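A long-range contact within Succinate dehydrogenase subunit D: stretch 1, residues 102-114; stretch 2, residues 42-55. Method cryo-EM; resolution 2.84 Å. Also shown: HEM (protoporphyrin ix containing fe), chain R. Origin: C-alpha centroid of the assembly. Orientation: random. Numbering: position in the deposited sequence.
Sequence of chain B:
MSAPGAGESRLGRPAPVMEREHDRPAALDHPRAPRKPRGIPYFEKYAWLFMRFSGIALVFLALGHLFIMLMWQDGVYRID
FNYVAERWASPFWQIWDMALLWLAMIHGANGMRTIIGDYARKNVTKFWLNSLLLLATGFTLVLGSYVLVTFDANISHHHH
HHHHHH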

# COMPACT_ATOMS: atom_id res chain seq x y z
N TRP B 102 23.40 -35.34 -14.39
CA TRP B 102 22.74 -34.04 -14.28
C TRP B 102 21.72 -34.01 -13.15
O TRP B 102 21.74 -33.10 -12.32
CB TRP B 102 22.12 -33.67 -15.62
CG TRP B 102 23.13 -33.03 -16.48
CD1 TRP B 102 24.06 -33.65 -17.23
CD2 TRP B 102 23.38 -31.64 -16.60
NE1 TRP B 102 24.86 -32.74 -17.84
CE2 TRP B 102 24.46 -31.49 -17.47
CE3 TRP B 102 22.78 -30.49 -16.08
CZ2 TRP B 102 24.96 -30.25 -17.83
CZ3 TRP B 102 23.28 -29.27 -16.43
CH2 TRP B 102 24.36 -29.15 -17.30
N LEU B 103 20.84 -35.01 -13.09
CA LEU B 103 19.85 -35.05 -12.02
C LEU B 103 20.51 -35.13 -10.66
O LEU B 103 20.12 -34.42 -9.74
CB LEU B 103 18.91 -36.23 -12.23
CG LEU B 103 17.84 -36.06 -13.30
CD1 LEU B 103 16.96 -37.26 -13.31
CD2 LEU B 103 17.04 -34.83 -13.05
N ALA B 104 21.52 -35.99 -10.51
CA ALA B 104 22.15 -36.16 -9.21
C ALA B 104 22.88 -34.91 -8.76
O ALA B 104 22.80 -34.53 -7.59
CB ALA B 104 23.10 -37.34 -9.24
N MET B 105 23.58 -34.24 -9.67
CA MET B 105 24.31 -33.05 -9.26
C MET B 105 23.37 -31.90 -8.93
O MET B 105 23.60 -31.19 -7.95
CB MET B 105 25.31 -32.62 -10.32
CG MET B 105 26.53 -33.49 -10.45
SD MET B 105 27.22 -34.09 -8.91
CE MET B 105 27.98 -32.62 -8.25
N ILE B 106 22.30 -31.71 -9.70
CA ILE B 106 21.39 -30.62 -9.36
C ILE B 106 20.63 -30.92 -8.07
O ILE B 106 20.44 -30.03 -7.23
CB ILE B 106 20.42 -30.33 -10.52
CG1 ILE B 106 21.18 -30.19 -11.83
CG2 ILE B 106 19.69 -29.05 -10.28
CD1 ILE B 106 22.07 -29.02 -11.86
N HIS B 107 20.21 -32.16 -7.88
CA HIS B 107 19.59 -32.59 -6.63
C HIS B 107 20.49 -32.33 -5.43
O HIS B 107 20.09 -31.68 -4.46
CB HIS B 107 19.26 -34.07 -6.74
CG HIS B 107 18.22 -34.54 -5.80
ND1 HIS B 107 16.88 -34.54 -6.11
CD2 HIS B 107 18.31 -35.06 -4.56
CE1 HIS B 107 16.20 -35.02 -5.10
NE2 HIS B 107 17.04 -35.35 -4.14
N GLY B 108 21.71 -32.86 -5.47
CA GLY B 108 22.61 -32.67 -4.36
C GLY B 108 22.98 -31.22 -4.13
O GLY B 108 23.12 -30.79 -2.99
N ALA B 109 23.13 -30.44 -5.20
CA ALA B 109 23.51 -29.04 -5.03
C ALA B 109 22.39 -28.23 -4.41
O ALA B 109 22.64 -27.35 -3.60
CB ALA B 109 23.91 -28.46 -6.37
N ASN B 110 21.14 -28.53 -4.77
CA ASN B 110 20.03 -27.84 -4.13
C ASN B 110 19.87 -28.28 -2.67
O ASN B 110 19.56 -27.46 -1.80
CB ASN B 110 18.77 -28.11 -4.93
CG ASN B 110 17.63 -27.28 -4.49
OD1 ASN B 110 17.81 -26.24 -3.89
ND2 ASN B 110 16.43 -27.73 -4.78
N GLY B 111 20.11 -29.55 -2.38
CA GLY B 111 20.10 -29.98 -1.00
C GLY B 111 21.15 -29.30 -0.16
O GLY B 111 20.89 -28.89 0.97
N MET B 112 22.37 -29.17 -0.69
CA MET B 112 23.42 -28.51 0.07
C MET B 112 23.20 -27.00 0.13
O MET B 112 23.67 -26.36 1.07
CB MET B 112 24.78 -28.81 -0.53
CG MET B 112 25.09 -30.28 -0.59
SD MET B 112 25.50 -31.03 0.98
CE MET B 112 26.69 -29.88 1.60
N ARG B 113 22.49 -26.44 -0.83
CA ARG B 113 22.00 -25.07 -0.70
C ARG B 113 21.16 -24.92 0.56
O ARG B 113 21.37 -24.01 1.36
CB ARG B 113 21.20 -24.70 -1.93
CG ARG B 113 21.22 -23.26 -2.31
CD ARG B 113 20.08 -22.95 -3.22
NE ARG B 113 18.90 -22.55 -2.47
CZ ARG B 113 17.73 -23.17 -2.54
NH1 ARG B 113 17.58 -24.19 -3.35
NH2 ARG B 113 16.72 -22.75 -1.81
N THR B 114 20.20 -25.82 0.75
CA THR B 114 19.39 -25.80 1.96
C THR B 114 20.24 -25.96 3.22
O THR B 114 20.06 -25.23 4.21
CB THR B 114 18.34 -26.89 1.89
OG1 THR B 114 17.32 -26.51 0.97
CG2 THR B 114 17.73 -27.12 3.24
CHA HEM R . 17.14 -34.17 -0.21
CHB HEM R . 14.85 -37.80 -2.39
CHC HEM R . 19.08 -39.20 -4.22
CHD HEM R . 21.34 -35.52 -2.12
C1A HEM R . 16.15 -34.98 -0.72
C2A HEM R . 14.74 -34.72 -0.66
C3A HEM R . 14.10 -35.71 -1.25
C4A HEM R . 15.09 -36.64 -1.72
CMA HEM R . 12.58 -35.83 -1.40
CAA HEM R . 14.10 -33.50 -0.00
CBA HEM R . 14.14 -33.82 1.48
CGA HEM R . 13.56 -32.69 2.25
O1A HEM R . 13.28 -32.89 3.45
O2A HEM R . 13.38 -31.62 1.65
C1B HEM R . 15.82 -38.53 -3.01
C2B HEM R . 15.62 -39.80 -3.64
C3B HEM R . 16.78 -40.20 -4.13
C4B HEM R . 17.76 -39.19 -3.86
CMB HEM R . 14.29 -40.56 -3.68
CAB HEM R . 16.98 -41.53 -4.87
CBB HEM R . 18.17 -42.12 -4.93
C1C HEM R . 20.03 -38.27 -3.89
C2C HEM R . 21.33 -38.16 -4.47
C3C HEM R . 21.96 -37.15 -3.87
C4C HEM R . 21.06 -36.58 -2.92
CMC HEM R . 21.84 -39.12 -5.56
CAC HEM R . 23.36 -36.55 -4.08
CBC HEM R . 24.18 -36.85 -5.08
C1D HEM R . 20.41 -34.89 -1.35
C2D HEM R . 20.68 -33.91 -0.35
C3D HEM R . 19.53 -33.55 0.18
C4D HEM R . 18.48 -34.28 -0.47
CMD HEM R . 22.06 -33.39 0.04
CAD HEM R . 19.33 -32.52 1.30
CBD HEM R . 18.86 -33.21 2.56
CGD HEM R . 18.10 -32.23 3.38
O1D HEM R . 18.09 -31.04 3.02
O2D HEM R . 17.51 -32.64 4.40
NA HEM R . 16.34 -36.16 -1.39
NB HEM R . 17.13 -38.18 -3.17
NC HEM R . 19.89 -37.28 -2.95
ND HEM R . 19.05 -35.10 -1.41
FE HEM R . 18.09 -36.62 -2.30
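Stretch 2, residues 42-55: YFEKYAWLFMRFSG

Stretch 1 is helical throughout, part of a longer helix that extends beyond both ends. In stretch 2, Tyr42 lies outside the helix, its phi/psi of 63/24° far from right-handed helical values, and the residues after it wind into a helix that runs on past Gly55. The two helices run in roughly opposite directions, with 136° between their N-to-C vectors (signed crossing angle -136°) and a closest axial approach of 10.0 Å. The register therefore descends on one side as it climbs on the other: Leu103 CA lies 6.1 Å from Ser54 CA, His107 CA lies 6.0 Å from Met51 CA, and Asn110 CA lies 7.3 Å from Ala47 CA.

His107, with chi1 t, is the centre of the contact. Its NE2 binds the heme FE at 2.5 Å, leaving ND1 free to donate a hydrogen bond to Ser54 OG at 2.7 Å, so that both ring nitrogens are engaged. Ser54, in the p rotamer, in turn donates from OG to Phe50 O of its own helix at a very short 2.5 Å. Met51, m at all three chi angles, curls its flexible thioether over one face of the imidazole, SD 4.0 Å from the ring centroid, while its CE comes 3.5 Å from heme CHA.

Beside this polar centre, Phe50 supplies a broad apolar surface: its CE2 meets Ile106 CG2 at 3.5 Å and its CZ meets Leu103 CD2 at 4.3 Å. Ala47 is small enough to let Asn110 ND2 approach its CB to 3.5 Å. Farther along, long, charged Arg113 reaches Glu44 in a salt bridge, Arg113 NH2 to Glu44 OE2 3.2 Å, while the edge of Phe43 meets a guanidinium face, Phe43 CE2 to Arg113 CZ 4.1 Å.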

# COMPACT_ATOMS: atom_id res chain seq x y z
N TYR B 42 8.69 -17.35 -6.59
CA TYR B 42 8.41 -18.69 -7.10
C TYR B 42 9.68 -19.46 -7.43
O TYR B 42 9.64 -20.38 -8.24
CB TYR B 42 7.49 -18.65 -8.32
CG TYR B 42 6.19 -17.94 -8.05
CD1 TYR B 42 6.05 -16.59 -8.31
CD2 TYR B 42 5.11 -18.62 -7.51
CE1 TYR B 42 4.88 -15.94 -8.06
CE2 TYR B 42 3.93 -17.97 -7.25
CZ TYR B 42 3.82 -16.63 -7.53
OH TYR B 42 2.64 -15.97 -7.27
N PHE B 43 10.81 -19.12 -6.84
CA PHE B 43 11.98 -19.97 -7.01
C PHE B 43 11.96 -21.12 -6.02
O PHE B 43 12.37 -22.24 -6.36
CB PHE B 43 13.26 -19.17 -6.85
CG PHE B 43 14.50 -20.01 -6.88
CD1 PHE B 43 15.01 -20.46 -8.07
CD2 PHE B 43 15.14 -20.35 -5.71
CE1 PHE B 43 16.14 -21.23 -8.09
CE2 PHE B 43 16.27 -21.12 -5.74
CZ PHE B 43 16.77 -21.56 -6.93
N GLU B 44 11.50 -20.87 -4.80
CA GLU B 44 11.47 -21.91 -3.79
C GLU B 44 10.43 -22.96 -4.11
O GLU B 44 10.65 -24.15 -3.86
CB GLU B 44 11.20 -21.30 -2.43
CG GLU B 44 12.26 -20.35 -1.98
CD GLU B 44 13.55 -21.06 -1.71
OE1 GLU B 44 13.51 -22.26 -1.39
OE2 GLU B 44 14.61 -20.41 -1.83
N LYS B 45 9.30 -22.55 -4.66
CA LYS B 45 8.29 -23.51 -5.07
C LYS B 45 8.85 -24.51 -6.05
O LYS B 45 8.63 -25.71 -5.93
CB LYS B 45 7.11 -22.76 -5.68
CG LYS B 45 5.92 -23.62 -5.96
CD LYS B 45 4.84 -22.82 -6.61
CE LYS B 45 4.72 -23.17 -8.06
NZ LYS B 45 3.41 -22.75 -8.62
N TYR B 46 9.63 -24.02 -7.01
CA TYR B 46 10.11 -24.88 -8.08
C TYR B 46 11.36 -25.65 -7.68
O TYR B 46 11.56 -26.75 -8.17
CB TYR B 46 10.36 -24.05 -9.32
CG TYR B 46 9.06 -23.66 -9.98
CD1 TYR B 46 8.15 -24.62 -10.35
CD2 TYR B 46 8.74 -22.34 -10.19
CE1 TYR B 46 6.97 -24.27 -10.93
CE2 TYR B 46 7.56 -21.98 -10.76
CZ TYR B 46 6.68 -22.95 -11.13
OH TYR B 46 5.49 -22.60 -11.71
N ALA B 47 12.17 -25.13 -6.76
CA ALA B 47 13.24 -25.95 -6.20
C ALA B 47 12.67 -27.10 -5.38
O ALA B 47 13.17 -28.23 -5.44
CB ALA B 47 14.16 -25.08 -5.37
N TRP B 48 11.62 -26.83 -4.61
CA TRP B 48 10.92 -27.87 -3.87
C TRP B 48 10.37 -28.95 -4.80
O TRP B 48 10.59 -30.15 -4.61
CB TRP B 48 9.81 -27.19 -3.08
CG TRP B 48 9.18 -27.95 -2.00
CD1 TRP B 48 9.59 -28.03 -0.72
CD2 TRP B 48 7.98 -28.70 -2.09
NE1 TRP B 48 8.74 -28.81 -0.01
CE2 TRP B 48 7.73 -29.24 -0.83
CE3 TRP B 48 7.09 -28.99 -3.12
CZ2 TRP B 48 6.65 -30.04 -0.57
CZ3 TRP B 48 6.03 -29.79 -2.86
CH2 TRP B 48 5.81 -30.30 -1.60
N LEU B 49 9.65 -28.52 -5.84
CA LEU B 49 9.08 -29.47 -6.79
C LEU B 49 10.17 -30.23 -7.53
O LEU B 49 10.01 -31.42 -7.84
CB LEU B 49 8.19 -28.74 -7.78
CG LEU B 49 6.79 -28.40 -7.30
CD1 LEU B 49 6.15 -27.41 -8.23
CD2 LEU B 49 5.96 -29.64 -7.22
N PHE B 50 11.30 -29.58 -7.81
CA PHE B 50 12.40 -30.26 -8.48
C PHE B 50 12.97 -31.36 -7.60
O PHE B 50 13.29 -32.44 -8.10
CB PHE B 50 13.49 -29.27 -8.85
CG PHE B 50 14.65 -29.91 -9.55
CD1 PHE B 50 14.58 -30.19 -10.89
CD2 PHE B 50 15.79 -30.24 -8.86
CE1 PHE B 50 15.64 -30.78 -11.53
CE2 PHE B 50 16.83 -30.83 -9.50
CZ PHE B 50 16.76 -31.10 -10.83
N MET B 51 13.16 -31.09 -6.32
CA MET B 51 13.68 -32.14 -5.45
C MET B 51 12.75 -33.34 -5.46
O MET B 51 13.21 -34.48 -5.55
CB MET B 51 13.88 -31.63 -4.04
CG MET B 51 14.89 -30.53 -3.96
SD MET B 51 16.54 -31.08 -4.27
CE MET B 51 16.95 -31.71 -2.66
N ARG B 52 11.44 -33.10 -5.44
CA ARG B 52 10.51 -34.23 -5.47
C ARG B 52 10.61 -35.02 -6.77
O ARG B 52 10.77 -36.25 -6.76
CB ARG B 52 9.09 -33.74 -5.25
CG ARG B 52 8.65 -33.74 -3.81
CD ARG B 52 9.37 -32.71 -3.03
NE ARG B 52 9.19 -32.91 -1.61
CZ ARG B 52 9.91 -32.30 -0.68
NH1 ARG B 52 10.86 -31.45 -1.03
NH2 ARG B 52 9.67 -32.53 0.59
N PHE B 53 10.51 -34.34 -7.91
CA PHE B 53 10.50 -35.04 -9.20
C PHE B 53 11.83 -35.71 -9.49
O PHE B 53 11.88 -36.87 -9.93
CB PHE B 53 10.14 -34.08 -10.31
CG PHE B 53 8.71 -33.64 -10.30
CD1 PHE B 53 7.73 -34.45 -9.77
CD2 PHE B 53 8.33 -32.43 -10.81
CE1 PHE B 53 6.42 -34.06 -9.75
CE2 PHE B 53 7.02 -32.03 -10.79
CZ PHE B 53 6.07 -32.85 -10.26
N SER B 54 12.94 -35.00 -9.29
CA SER B 54 14.25 -35.59 -9.54
C SER B 54 14.54 -36.72 -8.57
O SER B 54 15.28 -37.63 -8.90
CB SER B 54 15.32 -34.52 -9.45
OG SER B 54 15.31 -33.90 -8.20
N GLY B 55 13.95 -36.71 -7.38
CA GLY B 55 14.05 -37.88 -6.54
C GLY B 55 13.33 -39.07 -7.13
O GLY B 55 13.83 -40.19 -7.11